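Long-range contact in toxin protein (Yersinia entomophaga, PDB 6AQK), which probably acts as an ADP-ribosyltransferase toxin, the C-terminal effector domain of an RHS protein, transferring ADP-ribose from NAD to a target: residues 17-23 with 174-179. Numbering follows the deposited sequence.
Sequences PALYKQQ and VSEGLY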
loop_
_atom_site.group_PDB
_atom_site.type_symbol
_atom_site.label_atom_id
_atom_site.label_comp_id
_atom_site.label_asym_id
_atom_site.label_seq_id
_atom_site.Cartn_x
_atom_site.Cartn_y
_atom_site.Cartn_z
ATOM N N PRO A 17 -0.651 -19.331 6.020
ATOM C CA PRO A 17 -1.101 -17.948 6.248
ATOM C C PRO A 17 -2.265 -17.506 5.376
ATOM O O PRO A 17 -2.275 -17.721 4.161
ATOM C CB PRO A 17 0.133 -17.159 5.912
ATOM C CG PRO A 17 1.274 -18.035 6.372
ATOM C CD PRO A 17 0.825 -19.439 6.024
ATOM N N ALA A 18 -3.309 -16.993 6.008
ATOM C CA ALA A 18 -4.405 -16.403 5.316
ATOM C C ALA A 18 -3.962 -15.271 4.429
ATOM O O ALA A 18 -4.625 -14.990 3.420
ATOM C CB ALA A 18 -5.441 -15.930 6.316
ATOM N N LEU A 19 -2.839 -14.641 4.771
ATOM C CA LEU A 19 -2.273 -13.619 3.870
ATOM C C LEU A 19 -2.116 -14.057 2.397
ATOM O O LEU A 19 -2.304 -13.216 1.486
ATOM C CB LEU A 19 -0.948 -13.089 4.410
ATOM C CG LEU A 19 -0.240 -11.948 3.771
ATOM C CD1 LEU A 19 -1.208 -10.783 3.736
ATOM C CD2 LEU A 19 0.982 -11.542 4.586
ATOM N N TYR A 20 -1.781 -15.342 2.147
ATOM C CA TYR A 20 -1.661 -15.837 0.776
ATOM C C TYR A 20 -2.925 -15.581 -0.031
ATOM O O TYR A 20 -2.831 -15.292 -1.247
ATOM C CB TYR A 20 -1.428 -17.337 0.704
ATOM C CG TYR A 20 -0.016 -17.781 0.988
ATOM C CD1 TYR A 20 1.010 -17.634 0.050
ATOM C CD2 TYR A 20 0.268 -18.485 2.144
ATOM C CE1 TYR A 20 2.301 -18.089 0.366
ATOM C CE2 TYR A 20 1.530 -18.928 2.461
ATOM C CZ TYR A 20 2.533 -18.740 1.603
ATOM O OH TYR A 20 3.714 -19.233 2.042
ATOM N N LYS A 21 -4.089 -15.799 0.572
ATOM C CA LYS A 21 -5.370 -15.509 -0.105
ATOM C C LYS A 21 -5.509 -14.093 -0.689
ATOM O O LYS A 21 -6.080 -13.922 -1.756
ATOM C CB LYS A 21 -6.602 -15.848 0.761
ATOM C CG LYS A 21 -6.765 -17.344 1.093
ATOM C CD LYS A 21 -7.855 -17.546 2.137
ATOM N N GLN A 22 -4.964 -13.088 -0.012
ATOM C CA GLN A 22 -5.027 -11.730 -0.475
ATOM C C GLN A 22 -3.990 -11.421 -1.569
ATOM O O GLN A 22 -4.165 -10.491 -2.351
ATOM C CB GLN A 22 -4.714 -10.851 0.757
ATOM C CG GLN A 22 -4.837 -9.384 0.528
ATOM C CD GLN A 22 -3.596 -8.678 0.107
ATOM O OE1 GLN A 22 -2.497 -9.200 0.129
ATOM N NE2 GLN A 22 -3.783 -7.417 -0.332
ATOM N N GLN A 23 -2.862 -12.140 -1.560
ATOM C CA GLN A 23 -1.693 -11.827 -2.434
ATOM C C GLN A 23 -1.675 -12.527 -3.787
ATOM O O GLN A 23 -0.934 -12.097 -4.660
ATOM C CB GLN A 23 -0.419 -12.288 -1.753
ATOM C CG GLN A 23 -0.069 -11.488 -0.541
ATOM C CD GLN A 23 1.016 -12.158 0.218
ATOM O OE1 GLN A 23 0.979 -13.387 0.464
ATOM N NE2 GLN A 23 1.999 -11.395 0.595
ATOM N N VAL A 174 6.025 -7.760 7.883
ATOM C CA VAL A 174 6.365 -9.137 7.932
ATOM C C VAL A 174 6.939 -9.671 6.637
ATOM O O VAL A 174 6.551 -9.256 5.507
ATOM C CB VAL A 174 5.124 -9.922 8.286
ATOM C CG1 VAL A 174 4.584 -9.499 9.631
ATOM C CG2 VAL A 174 4.029 -9.852 7.242
ATOM N N SER A 175 7.869 -10.594 6.797
ATOM C CA SER A 175 8.422 -11.330 5.697
ATOM C C SER A 175 7.665 -12.592 5.582
ATOM O O SER A 175 8.098 -13.641 6.044
ATOM C CB SER A 175 9.921 -11.523 5.919
ATOM O OG SER A 175 10.454 -12.250 4.856
ATOM N N GLU A 176 6.471 -12.510 5.025
ATOM C CA GLU A 176 5.562 -13.627 5.023
ATOM C C GLU A 176 4.692 -13.623 3.765
ATOM O O GLU A 176 4.300 -12.593 3.333
ATOM C CB GLU A 176 4.687 -13.508 6.284
ATOM C CG GLU A 176 3.980 -14.758 6.686
ATOM C CD GLU A 176 4.901 -15.826 7.232
ATOM O OE1 GLU A 176 4.960 -16.841 6.586
ATOM O OE2 GLU A 176 5.588 -15.674 8.264
ATOM N N GLY A 177 4.394 -14.786 3.205
ATOM C CA GLY A 177 3.511 -14.871 2.037
ATOM C C GLY A 177 4.211 -15.105 0.703
ATOM O O GLY A 177 5.341 -15.521 0.628
ATOM N N LEU A 178 3.506 -14.807 -0.355
ATOM C CA LEU A 178 3.768 -15.395 -1.615
ATOM C C LEU A 178 5.061 -14.884 -2.220
ATOM O O LEU A 178 5.713 -15.610 -2.966
ATOM C CB LEU A 178 2.549 -15.112 -2.462
ATOM C CG LEU A 178 2.339 -15.566 -3.896
ATOM C CD1 LEU A 178 2.460 -17.060 -4.135
ATOM C CD2 LEU A 178 0.934 -15.138 -4.306
ATOM N N TYR A 179 5.506 -13.680 -1.851
ATOM C CA TYR A 179 6.712 -13.107 -2.437
ATOM C C TYR A 179 7.753 -12.814 -1.381
ATOM O O TYR A 179 8.734 -12.123 -1.676
ATOM C CB TYR A 179 6.325 -11.825 -3.190
ATOM C CG TYR A 179 5.302 -12.101 -4.274
ATOM C CD1 TYR A 179 5.645 -12.910 -5.342
ATOM C CD2 TYR A 179 4.002 -11.652 -4.183
ATOM C CE1 TYR A 179 4.750 -13.232 -6.329
ATOM C CE2 TYR A 179 3.065 -11.979 -5.195
ATOM C CZ TYR A 179 3.472 -12.770 -6.257
ATOM O OH TYR A 179 2.617 -13.141 -7.271
#
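Gln23 and Tyr20 on the short helix 19-23 grip the loop 174-179 around Gly177. The one hydrogen bond between the segments runs from Leu178 N to Gln23 OE1, at 3.0 Å and 156° at the hydrogen. The donor sits well above the carbonyl plane of the amide. The Gln23 chain is extended beyond CG (chi2 169°), which carries the amide across to the loop backbone. The same oxygen lies 3.3 Å from Gly177 CA, so the packing is close here. Gly177 has a positive phi, which glycine readily allows.

Tyr20 packs on Gly177 from another direction. Gly177 CA lies over one face of the Tyr20 ring, 4.2 Å from the centroid, in a CH-pi contact offset toward the rim. CE1 of Tyr20 comes within 3.6 Å of Gly177 C. Leu19 closes the inner side. With CG anti to the backbone N (chi1 -173°), the Leu19 side chain extends toward the loop, and its CD2 reaches to 3.7 Å from Glu176 O and more loosely to CG2 of Val174. Both Leu19 and Val174 are buried, and Val174 also packs on Trp91.

Leu178 is exposed yet well packed: its CB rests against Tyr20 CD1, and its CD2 lies 3.6 Å from Gln23 O. The solvent side is looser. Tyr179, also exposed, brings CE2 only to 4.0 Å from Gln23 O. At the other end, CG of Pro17 meets Glu176 OE1 at 3.9 Å, without a polar bond. OE2 of Glu176 is hydrogen-bonded to His95 ND1.

The contact thus packs a short N-terminal helix against the loop joining strands 161-167 and 184-187, next to the two-stranded sheet 145-148/184-187 of a probable ADP-ribosyltransferase domain.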